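PDB 6SYY: periplasmic cell division protein (SufI), which probably oxidises its substrates as a laccase-like multicopper oxidase, using bound copper ions, in a hyperthermophilic bacterium. Local coordinates for residues Q270-W275 with F307-V312; L72-I75 with S79-M82. All coordinates share one frame; numbering follows the deposited sequence.

Overall arrangement
Multicopper oxidases are built from cupredoxin-like beta domains, and the two contacts here both lie in that beta framework, away from the copper sites. Contact 2 comes first along the chain, in the N-terminal multicopper oxidase region, where a short loop joins strands 63-72 and 80-86 of a mixed sheet. Contact 1 follows in the next such region and links strand 270-279 to the loop between strands 300-306 and 315-321. Their centres lie about 34 Å apart and their nearest atoms about 22 Å, so they do not touch. One is a local closure between sheet neighbours; the other ties a strand to a more distant loop.

Contact 1 (Q270-W275 with F307-V312); sequences QRMRFW and FRDASV
M272 CG stands anti to the backbone N (chi1 -177°) and the chain bends only at chi3, which carries the methyl group CE to A310 CB at 4.3 Å. R273, by contrast, has CG between its backbone N and carbonyl carbon (chi1 58°), and the chain then runs extended to NE, bringing the guanidinium up to D309. The R273 and D309 side chains cross at about a right angle. A salt bridge is indicated, but the modelled approach is too short to trust in detail; as modelled, OD2 of D309 lies over one face of the guanidinium, whose plane is turned 68° from the carboxylate. On the M272 side, CG passes D309 OD2 at 4.1 Å. Within the loop, A310 N bonds to F307 O at 3.0 Å and closes the 3-10 turn that presents D309. Beyond it, R245 takes the carbonyls of R308 and A310, while F307 packs among the rings of F366 and Y248. Far from the copper sites, the contact joins the irregular break in strand 270-279 to the loop leaving strand 300-306, packing a strand against the loop that follows its antiparallel neighbour in a cupredoxin-like beta domain.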
ATOM      1  N   GLN A 270      14.343  22.936  12.282  1.00 51.15           N
ATOM      2  CA  GLN A 270      13.272  23.116  11.317  1.00 55.35           C
ATOM      3  C   GLN A 270      12.855  21.795  10.669  1.00 53.36           C
ATOM      4  O   GLN A 270      13.568  20.786  10.711  1.00 38.78           O
ATOM      5  CB  GLN A 270      13.701  24.121  10.246  1.00 67.51           C
ATOM      6  CG  GLN A 270      13.936  25.527  10.791  1.00 96.88           C
ATOM      7  CD  GLN A 270      14.646  26.433   9.801  1.00112.08           C
ATOM      8  OE1 GLN A 270      15.017  26.004   8.708  1.00116.03           O
ATOM      9  NE2 GLN A 270      14.843  27.693  10.182  1.00 85.00           N
ATOM     10  N   ARG A 271      11.656  21.816  10.084  1.00 58.58           N
ATOM     11  CA  ARG A 271      11.179  20.752   9.212  1.00 35.26           C
ATOM     12  C   ARG A 271      11.615  21.055   7.786  1.00 53.83           C
ATOM     13  O   ARG A 271      11.374  22.154   7.278  1.00 61.99           O
ATOM     14  CB  ARG A 271       9.654  20.635   9.263  1.00 39.32           C
ATOM     15  CG  ARG A 271       9.052  20.261  10.605  1.00 30.52           C
ATOM     16  CD  ARG A 271       7.556  20.051  10.443  1.00 37.62           C
ATOM     17  NE  ARG A 271       6.924  19.484  11.629  1.00 60.03           N
ATOM     18  CZ  ARG A 271       5.716  18.929  11.629  1.00 52.81           C
ATOM     19  NH1 ARG A 271       5.020  18.864  10.501  1.00 43.45           N
ATOM     20  NH2 ARG A 271       5.202  18.434  12.748  1.00 42.77           N
ATOM     21  N   MET A 272      12.251  20.083   7.143  1.00 30.66           N
ATOM     22  CA  MET A 272      12.667  20.263   5.760  1.00 50.87           C
ATOM     23  C   MET A 272      11.473  20.121   4.823  1.00 44.32           C
ATOM     24  O   MET A 272      10.541  19.352   5.076  1.00 35.91           O
ATOM     25  CB  MET A 272      13.753  19.252   5.388  1.00 24.10           C
ATOM     26  CG  MET A 272      14.292  19.414   3.978  1.00 64.70           C
ATOM     27  SD  MET A 272      15.655  18.297   3.648  1.00 44.80           S
ATOM     28  CE  MET A 272      16.774  18.811   4.930  1.00 49.35           C
ATOM     29  N   ARG A 273      11.500  20.883   3.734  1.00 25.85           N
ATOM     30  CA  ARG A 273      10.480  20.745   2.708  1.00 32.75           C
ATOM     31  C   ARG A 273      10.737  19.517   1.840  1.00 29.61           C
ATOM     32  O   ARG A 273      11.872  19.050   1.693  1.00 28.69           O
ATOM     33  CB  ARG A 273      10.423  21.995   1.828  1.00 28.54           C
ATOM     34  CG  ARG A 273      11.729  22.373   1.124  1.00 34.35           C
ATOM     35  CD  ARG A 273      11.400  23.123  -0.161  1.00 55.64           C
ATOM     36  NE  ARG A 273      12.459  23.978  -0.694  1.00 35.34           N
ATOM     37  CZ  ARG A 273      13.599  23.538  -1.214  1.00 26.83           C
ATOM     38  NH1 ARG A 273      13.869  22.243  -1.238  1.00100.72           N
ATOM     39  NH2 ARG A 273      14.482  24.392  -1.701  1.00 33.71           N
ATOM     40  N   PHE A 274       9.659  18.993   1.270  1.00 26.09           N
ATOM     41  CA  PHE A 274       9.722  17.940   0.265  1.00 27.87           C
ATOM     42  C   PHE A 274       8.413  17.977  -0.515  1.00 34.21           C
ATOM     43  O   PHE A 274       7.506  18.755  -0.201  1.00 36.30           O
ATOM     44  CB  PHE A 274      10.001  16.566   0.890  1.00 20.37           C
ATOM     45  CG  PHE A 274       8.994  16.140   1.916  1.00 21.54           C
ATOM     46  CD1 PHE A 274       8.018  15.208   1.600  1.00 27.05           C
ATOM     47  CD2 PHE A 274       9.035  16.652   3.205  1.00 37.00           C
ATOM     48  CE1 PHE A 274       7.090  14.801   2.542  1.00 30.25           C
ATOM     49  CE2 PHE A 274       8.109  16.249   4.156  1.00 26.66           C
ATOM     50  CZ  PHE A 274       7.134  15.322   3.821  1.00 46.62           C
ATOM     51  N   TRP A 275       8.320  17.138  -1.546  1.00 23.62           N
ATOM     52  CA  TRP A 275       7.214  17.204  -2.492  1.00 24.62           C
ATOM     53  C   TRP A 275       6.547  15.849  -2.652  1.00 32.88           C
ATOM     54  O   TRP A 275       7.217  14.853  -2.933  1.00 24.13           O
ATOM     55  CB  TRP A 275       7.692  17.691  -3.857  1.00 31.20           C
ATOM     56  CG  TRP A 275       8.202  19.084  -3.847  1.00 39.18           C
ATOM     57  CD1 TRP A 275       7.518  20.208  -4.202  1.00 27.73           C
ATOM     58  CD2 TRP A 275       9.511  19.512  -3.465  1.00 33.20           C
ATOM     59  NE1 TRP A 275       8.322  21.314  -4.065  1.00 25.11           N
ATOM     60  CE2 TRP A 275       9.552  20.913  -3.612  1.00 29.26           C
ATOM     61  CE3 TRP A 275      10.654  18.847  -3.005  1.00 30.37           C
ATOM     62  CZ2 TRP A 275      10.688  21.660  -3.324  1.00 27.45           C
ATOM     63  CZ3 TRP A 275      11.780  19.589  -2.721  1.00 25.67           C
ATOM     64  CH2 TRP A 275      11.789  20.981  -2.886  1.00 22.97           C
ATOM     65  N   PHE A 307      18.037  16.920  -1.058  1.00 24.17           N
ATOM     66  CA  PHE A 307      19.041  17.026  -0.010  1.00 24.89           C
ATOM     67  C   PHE A 307      20.078  18.109  -0.287  1.00 39.70           C
ATOM     68  O   PHE A 307      20.951  18.333   0.559  1.00 34.27           O
ATOM     69  CB  PHE A 307      19.720  15.669   0.205  1.00 23.41           C
ATOM     70  CG  PHE A 307      18.854  14.672   0.919  1.00 31.98           C
ATOM     71  CD1 PHE A 307      18.603  14.800   2.277  1.00 26.44           C
ATOM     72  CD2 PHE A 307      18.282  13.608   0.234  1.00 31.62           C
ATOM     73  CE1 PHE A 307      17.795  13.883   2.942  1.00 30.75           C
ATOM     74  CE2 PHE A 307      17.471  12.688   0.893  1.00 28.07           C
ATOM     75  CZ  PHE A 307      17.227  12.827   2.246  1.00 25.77           C
ATOM     76  N   ARG A 308      20.006  18.796  -1.431  1.00 31.82           N
ATOM     77  CA  ARG A 308      20.805  20.005  -1.607  1.00 40.15           C
ATOM     78  C   ARG A 308      20.384  21.108  -0.645  1.00 26.70           C
ATOM     79  O   ARG A 308      21.155  22.049  -0.427  1.00 30.87           O
ATOM     80  CB  ARG A 308      20.712  20.506  -3.048  1.00 26.18           C
ATOM     81  CG  ARG A 308      21.303  19.554  -4.066  1.00 39.06           C
ATOM     82  CD  ARG A 308      21.065  20.021  -5.493  1.00 31.48           C
ATOM     83  NE  ARG A 308      19.646  20.017  -5.842  1.00 26.01           N
ATOM     84  CZ  ARG A 308      19.173  20.336  -7.043  1.00 43.60           C
ATOM     85  NH1 ARG A 308      20.007  20.681  -8.017  1.00 33.88           N
ATOM     86  NH2 ARG A 308      17.866  20.310  -7.274  1.00 31.78           N
ATOM     87  N   ASP A 309      19.177  21.017  -0.070  1.00 25.29           N
ATOM     88  CA  ASP A 309      18.792  21.919   1.013  1.00 42.82           C
ATOM     89  C   ASP A 309      19.733  21.798   2.198  1.00 26.10           C
ATOM     90  O   ASP A 309      19.911  22.761   2.951  1.00 33.24           O
ATOM     91  CB  ASP A 309      17.368  21.622   1.486  1.00 32.63           C
ATOM     92  CG  ASP A 309      16.324  21.946   0.451  1.00 33.59           C
ATOM     93  OD1 ASP A 309      16.687  22.446  -0.633  1.00 30.32           O
ATOM     94  OD2 ASP A 309      15.129  21.705   0.725  1.00 46.35           O
ATOM     95  N   ALA A 310      20.316  20.624   2.391  1.00 34.10           N
ATOM     96  CA  ALA A 310      21.156  20.325   3.537  1.00 26.13           C
ATOM     97  C   ALA A 310      22.627  20.551   3.203  1.00 30.75           C
ATOM     98  O   ALA A 310      23.027  20.616   2.039  1.00 40.29           O
ATOM     99  CB  ALA A 310      20.933  18.877   3.991  1.00 25.35           C
ATOM    100  N   SER A 311      23.431  20.674   4.249  1.00 27.83           N
ATOM    101  CA  SER A 311      24.872  20.788   4.113  1.00 28.87           C
ATOM    102  C   SER A 311      25.513  19.428   4.336  1.00 34.27           C
ATOM    103  O   SER A 311      24.950  18.558   5.004  1.00 28.05           O
ATOM    104  CB  SER A 311      25.437  21.798   5.112  1.00 30.01           C
ATOM    105  OG  SER A 311      24.756  23.034   5.014  1.00 32.51           O
ATOM    106  N   VAL A 312      26.700  19.245   3.757  1.00 38.59           N
ATOM    107  CA  VAL A 312      27.467  18.046   4.052  1.00 41.65           C
ATOM    108  C   VAL A 312      27.668  17.957   5.558  1.00 35.98           C
ATOM    109  O   VAL A 312      27.924  18.966   6.229  1.00 39.24           O
ATOM    110  CB  VAL A 312      28.803  18.061   3.293  1.00 42.85           C
ATOM    111  CG1 VAL A 312      29.632  16.830   3.637  1.00 31.28           C
ATOM    112  CG2 VAL A 312      28.550  18.140   1.796  1.00 30.55           C
TER
HETATM  113  O   HOH W   1      13.852  18.898   0.308  1.00 29.69           O

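Contact 2 (L72-I75 with S79-M82); sequences LEVI and STDM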
ATOM      1  N   LEU A  72      15.121 -15.260   8.509  1.00 28.40           N
ATOM      2  CA  LEU A  72      15.795 -14.035   8.104  1.00 25.42           C
ATOM      3  C   LEU A  72      16.545 -13.435   9.283  1.00 33.53           C
ATOM      4  O   LEU A  72      16.103 -13.521  10.431  1.00 36.30           O
ATOM      5  CB  LEU A  72      14.798 -13.009   7.556  1.00 29.26           C
ATOM      6  CG  LEU A  72      14.033 -13.417   6.299  1.00 51.05           C
ATOM      7  CD1 LEU A  72      13.087 -12.304   5.868  1.00 34.99           C
ATOM      8  CD2 LEU A  72      15.005 -13.780   5.182  1.00 32.52           C
ATOM      9  N   GLU A  73      17.691 -12.821   8.988  1.00 32.69           N
ATOM     10  CA  GLU A  73      18.498 -12.161  10.012  1.00 38.63           C
ATOM     11  C   GLU A  73      18.153 -10.674  10.015  1.00 26.47           C
ATOM     12  O   GLU A  73      18.864  -9.839   9.458  1.00 36.29           O
ATOM     13  CB  GLU A  73      19.983 -12.392   9.762  1.00 30.34           C
ATOM     14  CG  GLU A  73      20.858 -11.917  10.901  1.00 44.76           C
ATOM     15  CD  GLU A  73      22.330 -12.025  10.592  1.00 38.61           C
ATOM     16  OE1 GLU A  73      22.691 -12.046   9.396  1.00 58.64           O
ATOM     17  OE2 GLU A  73      23.124 -12.091  11.552  1.00 40.83           O
ATOM     18  N   VAL A  74      17.031 -10.349  10.659  1.00 28.23           N
ATOM     19  CA  VAL A  74      16.596  -8.958  10.769  1.00 39.59           C
ATOM     20  C   VAL A  74      17.432  -8.220  11.805  1.00 25.81           C
ATOM     21  O   VAL A  74      17.982  -7.145  11.537  1.00 31.88           O
ATOM     22  CB  VAL A  74      15.094  -8.899  11.110  1.00 37.53           C
ATOM     23  CG1 VAL A  74      14.602  -7.458  11.145  1.00 23.41           C
ATOM     24  CG2 VAL A  74      14.293  -9.726  10.114  1.00 28.63           C
ATOM     25  N   ILE A  75      17.527  -8.789  13.001  1.00 38.93           N
ATOM     26  CA  ILE A  75      18.448  -8.320  14.031  1.00 33.37           C
ATOM     27  C   ILE A  75      19.738  -9.124  13.888  1.00 54.38           C
ATOM     28  O   ILE A  75      19.683 -10.363  13.930  1.00 42.59           O
ATOM     29  CB  ILE A  75      17.849  -8.498  15.431  1.00 32.73           C
ATOM     30  CG1 ILE A  75      16.523  -7.744  15.545  1.00 26.97           C
ATOM     31  CG2 ILE A  75      18.838  -8.056  16.498  1.00 29.13           C
ATOM     32  CD1 ILE A  75      15.629  -8.268  16.645  1.00 33.27           C
ATOM     33  N   SER A  79      18.050 -15.343  14.250  1.00 41.62           N
ATOM     34  CA  SER A  79      17.309 -15.897  13.125  1.00 41.87           C
ATOM     35  C   SER A  79      15.821 -15.782  13.421  1.00 41.93           C
ATOM     36  O   SER A  79      15.333 -16.343  14.407  1.00 57.67           O
ATOM     37  CB  SER A  79      17.699 -17.352  12.869  1.00 34.79           C
ATOM     38  OG  SER A  79      17.296 -18.181  13.942  1.00102.90           O
ATOM     39  N   THR A  80      15.109 -15.050  12.573  1.00 31.50           N
ATOM     40  CA  THR A  80      13.684 -14.808  12.747  1.00 28.84           C
ATOM     41  C   THR A  80      12.919 -15.660  11.750  1.00 35.14           C
ATOM     42  O   THR A  80      13.133 -15.546  10.539  1.00 25.57           O
ATOM     43  CB  THR A  80      13.352 -13.330  12.550  1.00 24.76           C
ATOM     44  OG1 THR A  80      14.140 -12.544  13.452  1.00 25.36           O
ATOM     45  CG2 THR A  80      11.871 -13.083  12.814  1.00 25.15           C
ATOM     46  N   ASP A  81      12.036 -16.515  12.260  1.00 26.24           N
ATOM     47  CA  ASP A  81      11.186 -17.319  11.398  1.00 32.28           C
ATOM     48  C   ASP A  81      10.184 -16.409  10.705  1.00 24.07           C
ATOM     49  O   ASP A  81       9.394 -15.730  11.368  1.00 31.38           O
ATOM     50  CB  ASP A  81      10.467 -18.397  12.209  1.00 42.76           C
ATOM     51  CG  ASP A  81      11.411 -19.477  12.716  1.00 43.63           C
ATOM     52  OD1 ASP A  81      12.629 -19.379  12.463  1.00 59.45           O
ATOM     53  OD2 ASP A  81      10.932 -20.429  13.371  1.00 69.35           O
ATOM     54  N   MET A  82      10.223 -16.381   9.374  1.00 27.51           N
ATOM     55  CA  MET A  82       9.367 -15.485   8.612  1.00 22.15           C
ATOM     56  C   MET A  82       8.931 -16.151   7.313  1.00 31.68           C
ATOM     57  O   MET A  82       9.528 -17.129   6.851  1.00 31.71           O
ATOM     58  CB  MET A  82      10.073 -14.161   8.299  1.00 23.01           C
ATOM     59  CG  MET A  82      10.298 -13.275   9.507  1.00 28.95           C
ATOM     60  SD  MET A  82      10.976 -11.681   9.038  1.00 38.83           S
ATOM     61  CE  MET A  82       9.609 -11.006   8.102  1.00 43.55           C
TER
HETATM   62  O   HOH W   2      16.478 -11.566  13.215  1.00 33.15           O
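L72 and T80 grip each other through both backbone polar groups: L72 N donates to T80 O at 2.9 Å, and T80 N returns a bond to L72 O at 2.8 Å. Both are fairly straight, with N-H...O angles of 163° and 164°, and each donor is slightly tilted from the carbonyl plane. On the face that carries the L72 and T80 side chains, M82 SD meets two methyl groups, L72 CD1 at 3.9 Å and V74 CG2 at 4.0 Å; the thioether chain crosses both side chains at about a right angle. The bend at chi3 (66°) swings CE away from V74, while SD remains the atom nearest both methyls. Further out, a water accepts from I75 N at 3.0 Å and donates to T80 OG1, an approach modelled very short and so less sure in its geometry; outside the two segments, OG1 bonds to G214 O. L216 touches the side chains of both T80 and M82, and L72 packs on Y91 and L235. M82 continues the ladder through backbone bonding with T70. Strands 63-72 and 80-86 are thus closed as a beta hairpin by their last hydrogen-bonded antiparallel pair.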